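Local coordinates for EGF family domain-containing protein (Toxoplasma gondii, PDB 4Z80) that probably takes part in host-cell invasion as an apical membrane antigen of the PAN family, forming a complex with a peptide of the rhoptry neck protein RON2L1, at residues Ser52-Tyr57 with Ser390-Ser395; Val58-Met63 with Tyr294-Phe299. All coordinates share one frame; numbering follows the deposited sequence.

Contact 1: Ser52-Tyr57 with Ser390-Ser395; sequences SNVGVY and SADGSS
Two irregular loops cross here with the directions of their touching parts 108° apart, and Gly-55 and Ala-391 bring their CA atoms to within 4.0 Å. Residues 390-395 follow helix 378-387 in what looks like a PAN module, where Cys-381 of the helix is joined to Cys-427 of the neighbouring sheet; residues 52-57 link strand 43-51 to strand 60-62. Gly-55 has no side chain, which lets the backbones come this close. Three successive N-H groups of this loop, those of Gly-55, Val-56 and Tyr-57, are then taken up by the other one. Asp-392 has CG beside its own backbone N, and its OD2 accepts from Gly-55 N at 2.9 Å, the donor lying above the carboxylate plane. The same OD2 also takes Tyr-60 N, so two backbone N-H groups grip one oxygen, while OD1 accepts from a water held by Asn-53 O. This setting probably favours the ionised carboxylate. Ser-390 holds OG in the crowded position between its N and C (chi1 56°). From there Ser-390 OG accepts from Val-56 N at 2.9 Å and donates to a second water 2.7 Å away, which in turn donates to Val-54 O and Asn-53 OD1. Val-54 CG1 and Val-56 CG2 supply nonpolar flanks. The Tyr-57 ring leaves the crossing to meet Phe-386 of the helix edge-to-face. Its backbone N donates to Ser-390 O almost along the C=O axis (164°), which brings Tyr-57 CB to 3.3 Å from that same oxygen.

Contact 2: Val58-Met63 with Tyr294-Phe299; sequences VGYSEM and YHTQDF
Hydrogen bonds from one amide side chain, Gln-297, dominate this buried junction between the start of strand 60-62 and the loop that follows strand 289-291. Its chain is bent at chi2 (147°), which turns the amide against the backbone of Gly-59. There it pairs with both polar groups of one residue: OE1 of Gln-297 accepts from Gly-59 N at 2.9 Å, and its NE2 donates to Gly-59 O, also at 2.9 Å, both nearly straight. Gln-297 NE2 gives a second, longer bond to His-295 O at 3.2 Å, with both acceptors close to the amide plane. OE1 has a further partner in Lys-100. A separate bond runs from Gln-297 N to the hydroxyl of Tyr-60, N to OH 3.0 Å and close to linear at 171°; a water bridges that hydroxyl to Asp-298 O.

Nonpolar and edge contacts fill in around the bonds. The Tyr-60 ring and the Gln-297 side chain meet tip to tip, ring and amide planes 70° apart, with CE1 of Tyr-60 at 3.4 Å from NE2 of Gln-297. In the ring plane, at its edge, sits His-295 O. Val-58 CG2 packs on Asp-298 CB at 3.8 Å, while the Asp-298 carboxylate pairs with Arg-300. The folded side chain of Met-63 brings CE to 3.7 Å from His-295 NE2, the two side chains crossing at about a right angle.

With two acceptors for its NE2 and two donors for its OE1, the amide of Gln-297 has its flip settled, and Lys-100 would further polarise its carbonyl.

How the contacts relate
From the N terminus, the chain leaves strand 43-51 and runs through residues 52-57 directly into 58-63, so both contacts begin on one continuous run. Contact 2 closes first, when the chain returns at 294-299 after the strand 280-283 and 289-291 hairpin. Contact 1 closes later, at 390-395, after helix 378-387, so its larger loop encloses that of contact 2. The run therefore ties the region around strands 60-62 and 89-91 to two distant loops. The contacts touch, their centres about 9 Å apart: Asp-392 N probably donates to Val-58 O at 2.8 Å, and Val-54 CG1 packs on Gly-59 CA.

Contact 1: Ser52-Tyr57 with Ser390-Ser395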
# COMPACT_ATOMS: atom_id res chain seq x y z
N SER A 52 4.33 -3.59 18.07
CA SER A 52 5.03 -4.49 17.16
C SER A 52 4.07 -5.58 16.68
O SER A 52 2.88 -5.56 17.01
CB SER A 52 6.23 -5.10 17.87
OG SER A 52 5.83 -5.94 18.93
N ASN A 53 4.59 -6.49 15.86
CA ASN A 53 3.83 -7.67 15.45
C ASN A 53 2.51 -7.33 14.74
O ASN A 53 1.47 -7.94 15.01
CB ASN A 53 3.54 -8.55 16.67
CG ASN A 53 3.11 -9.96 16.29
OD1 ASN A 53 3.58 -10.53 15.31
ND2 ASN A 53 2.19 -10.53 17.07
N VAL A 54 2.56 -6.33 13.86
CA VAL A 54 1.41 -6.01 13.02
C VAL A 54 1.12 -7.19 12.10
O VAL A 54 2.04 -7.87 11.65
CB VAL A 54 1.66 -4.72 12.19
CG1 VAL A 54 0.56 -4.48 11.16
CG2 VAL A 54 1.78 -3.52 13.12
N GLY A 55 -0.16 -7.44 11.81
CA GLY A 55 -0.51 -8.54 10.92
C GLY A 55 0.13 -8.41 9.54
O GLY A 55 0.12 -7.34 8.94
N VAL A 56 0.68 -9.51 9.04
CA VAL A 56 1.35 -9.53 7.73
C VAL A 56 0.36 -9.82 6.59
O VAL A 56 0.37 -9.14 5.56
CB VAL A 56 2.50 -10.58 7.73
CG1 VAL A 56 3.05 -10.84 6.32
CG2 VAL A 56 3.61 -10.14 8.66
N TYR A 57 -0.49 -10.82 6.77
CA TYR A 57 -1.50 -11.13 5.78
C TYR A 57 -2.46 -9.95 5.65
O TYR A 57 -2.73 -9.46 4.56
CB TYR A 57 -2.23 -12.42 6.17
CG TYR A 57 -3.16 -12.99 5.13
CD1 TYR A 57 -2.67 -13.49 3.92
CD2 TYR A 57 -4.53 -13.07 5.35
CE1 TYR A 57 -3.52 -14.04 2.97
CE2 TYR A 57 -5.38 -13.62 4.41
CZ TYR A 57 -4.87 -14.11 3.23
OH TYR A 57 -5.73 -14.65 2.29
N SER A 390 0.06 -13.89 10.10
CA SER A 390 -0.60 -13.11 11.13
C SER A 390 -1.61 -12.20 10.47
O SER A 390 -1.49 -11.87 9.29
CB SER A 390 0.41 -12.31 11.96
OG SER A 390 1.21 -11.48 11.13
N ALA A 391 -2.63 -11.82 11.22
CA ALA A 391 -3.69 -11.00 10.68
C ALA A 391 -4.38 -10.23 11.78
O ALA A 391 -4.66 -10.76 12.85
CB ALA A 391 -4.69 -11.85 9.94
N ASP A 392 -4.64 -8.96 11.50
CA ASP A 392 -5.44 -8.13 12.38
C ASP A 392 -6.90 -8.23 11.93
O ASP A 392 -7.20 -8.87 10.92
CB ASP A 392 -4.90 -6.69 12.35
CG ASP A 392 -3.46 -6.61 12.84
OD1 ASP A 392 -3.16 -7.26 13.86
OD2 ASP A 392 -2.63 -5.93 12.20
N GLY A 393 -7.81 -7.65 12.70
CA GLY A 393 -9.23 -7.71 12.38
C GLY A 393 -9.99 -8.91 12.94
O GLY A 393 -11.15 -9.12 12.56
N SER A 394 -9.34 -9.68 13.80
CA SER A 394 -9.96 -10.74 14.61
C SER A 394 -10.40 -12.00 13.87
O SER A 394 -10.03 -13.11 14.25
CB SER A 394 -11.18 -10.19 15.37
OG SER A 394 -10.78 -9.23 16.32
N SER A 395 -11.18 -11.86 12.80
CA SER A 395 -11.91 -13.01 12.29
C SER A 395 -11.04 -14.11 11.69
O SER A 395 -11.45 -15.27 11.67
CB SER A 395 -12.93 -12.54 11.25
OG SER A 395 -12.31 -11.91 10.17
O HOH W 1 3.11 -10.22 12.49
O HOH W 2 -1.07 -9.16 14.35

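Contact 2: Val58-Met63 with Tyr294-Phe299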
# COMPACT_ATOMS: atom_id res chain seq x y z
N VAL A 58 -2.96 -9.53 6.80
CA VAL A 58 -3.83 -8.36 6.93
C VAL A 58 -3.30 -7.52 8.10
O VAL A 58 -3.22 -8.03 9.22
CB VAL A 58 -5.29 -8.78 7.19
CG1 VAL A 58 -6.14 -7.56 7.55
CG2 VAL A 58 -5.84 -9.49 5.99
N GLY A 59 -2.93 -6.27 7.83
CA GLY A 59 -2.36 -5.40 8.84
C GLY A 59 -3.19 -4.15 9.04
O GLY A 59 -3.46 -3.43 8.09
N TYR A 60 -3.58 -3.91 10.29
CA TYR A 60 -4.40 -2.75 10.66
C TYR A 60 -3.90 -2.12 11.94
O TYR A 60 -3.44 -2.81 12.86
CB TYR A 60 -5.87 -3.15 10.90
CG TYR A 60 -6.63 -3.69 9.72
CD1 TYR A 60 -6.63 -3.03 8.50
CD2 TYR A 60 -7.36 -4.85 9.84
CE1 TYR A 60 -7.34 -3.54 7.42
CE2 TYR A 60 -8.08 -5.36 8.76
CZ TYR A 60 -8.06 -4.71 7.56
OH TYR A 60 -8.76 -5.22 6.49
N SER A 61 -4.07 -0.80 12.03
CA SER A 61 -4.03 -0.12 13.31
C SER A 61 -5.05 1.00 13.30
O SER A 61 -5.57 1.37 12.24
CB SER A 61 -2.64 0.42 13.62
OG SER A 61 -2.31 1.47 12.73
N GLU A 62 -5.36 1.54 14.47
CA GLU A 62 -6.34 2.61 14.55
C GLU A 62 -5.92 3.82 13.74
O GLU A 62 -4.78 4.28 13.83
CB GLU A 62 -6.57 3.01 16.00
CG GLU A 62 -7.39 2.00 16.80
CD GLU A 62 -6.63 0.74 17.18
OE1 GLU A 62 -5.38 0.71 17.06
OE2 GLU A 62 -7.29 -0.24 17.59
N MET A 63 -6.85 4.34 12.95
CA MET A 63 -6.61 5.55 12.21
C MET A 63 -6.02 6.61 13.14
O MET A 63 -6.55 6.89 14.22
CB MET A 63 -7.90 6.06 11.56
CG MET A 63 -7.76 7.41 10.86
SD MET A 63 -6.52 7.46 9.54
CE MET A 63 -7.36 6.54 8.24
N TYR A 294 -8.67 2.35 -0.38
CA TYR A 294 -9.24 1.57 0.72
C TYR A 294 -8.15 0.91 1.56
O TYR A 294 -7.15 0.40 1.01
CB TYR A 294 -10.17 0.49 0.18
CG TYR A 294 -11.44 0.96 -0.51
CD1 TYR A 294 -12.17 2.04 -0.02
CD2 TYR A 294 -11.92 0.30 -1.63
CE1 TYR A 294 -13.35 2.45 -0.64
CE2 TYR A 294 -13.09 0.69 -2.25
CZ TYR A 294 -13.80 1.76 -1.75
OH TYR A 294 -14.98 2.16 -2.38
N HIS A 295 -8.36 0.90 2.87
CA HIS A 295 -7.47 0.23 3.82
C HIS A 295 -7.77 -1.26 3.97
O HIS A 295 -6.91 -2.03 4.37
CB HIS A 295 -7.56 0.88 5.19
CG HIS A 295 -7.12 2.31 5.21
ND1 HIS A 295 -5.79 2.68 5.23
CD2 HIS A 295 -7.83 3.46 5.20
CE1 HIS A 295 -5.71 4.00 5.24
NE2 HIS A 295 -6.93 4.50 5.23
N THR A 296 -9.00 -1.64 3.64
CA THR A 296 -9.44 -3.03 3.75
C THR A 296 -8.51 -3.94 2.96
O THR A 296 -8.17 -3.64 1.81
CB THR A 296 -10.89 -3.19 3.22
OG1 THR A 296 -11.79 -2.42 4.03
CG2 THR A 296 -11.33 -4.64 3.28
N GLN A 297 -8.10 -5.05 3.56
CA GLN A 297 -7.29 -6.04 2.86
C GLN A 297 -8.00 -7.39 2.68
O GLN A 297 -7.63 -8.16 1.81
CB GLN A 297 -5.98 -6.23 3.62
CG GLN A 297 -5.04 -5.04 3.47
CD GLN A 297 -4.20 -4.82 4.71
OE1 GLN A 297 -3.28 -5.59 5.00
NE2 GLN A 297 -4.55 -3.80 5.48
N ASP A 298 -9.03 -7.65 3.48
CA ASP A 298 -9.79 -8.90 3.40
C ASP A 298 -11.24 -8.61 3.76
O ASP A 298 -11.51 -7.97 4.78
CB ASP A 298 -9.20 -9.95 4.35
CG ASP A 298 -9.73 -11.36 4.09
OD1 ASP A 298 -10.89 -11.64 4.46
OD2 ASP A 298 -8.97 -12.19 3.55
N PHE A 299 -12.17 -9.08 2.94
CA PHE A 299 -13.60 -8.95 3.24
C PHE A 299 -14.28 -10.16 2.62
O PHE A 299 -14.14 -10.40 1.42
CB PHE A 299 -14.18 -7.64 2.69
CG PHE A 299 -15.60 -7.37 3.12
CD1 PHE A 299 -15.96 -7.42 4.46
CD2 PHE A 299 -16.58 -7.05 2.19
CE1 PHE A 299 -17.26 -7.17 4.86
CE2 PHE A 299 -17.88 -6.79 2.59
CZ PHE A 299 -18.22 -6.85 3.93
O HOH W 3 -9.86 -7.51 6.90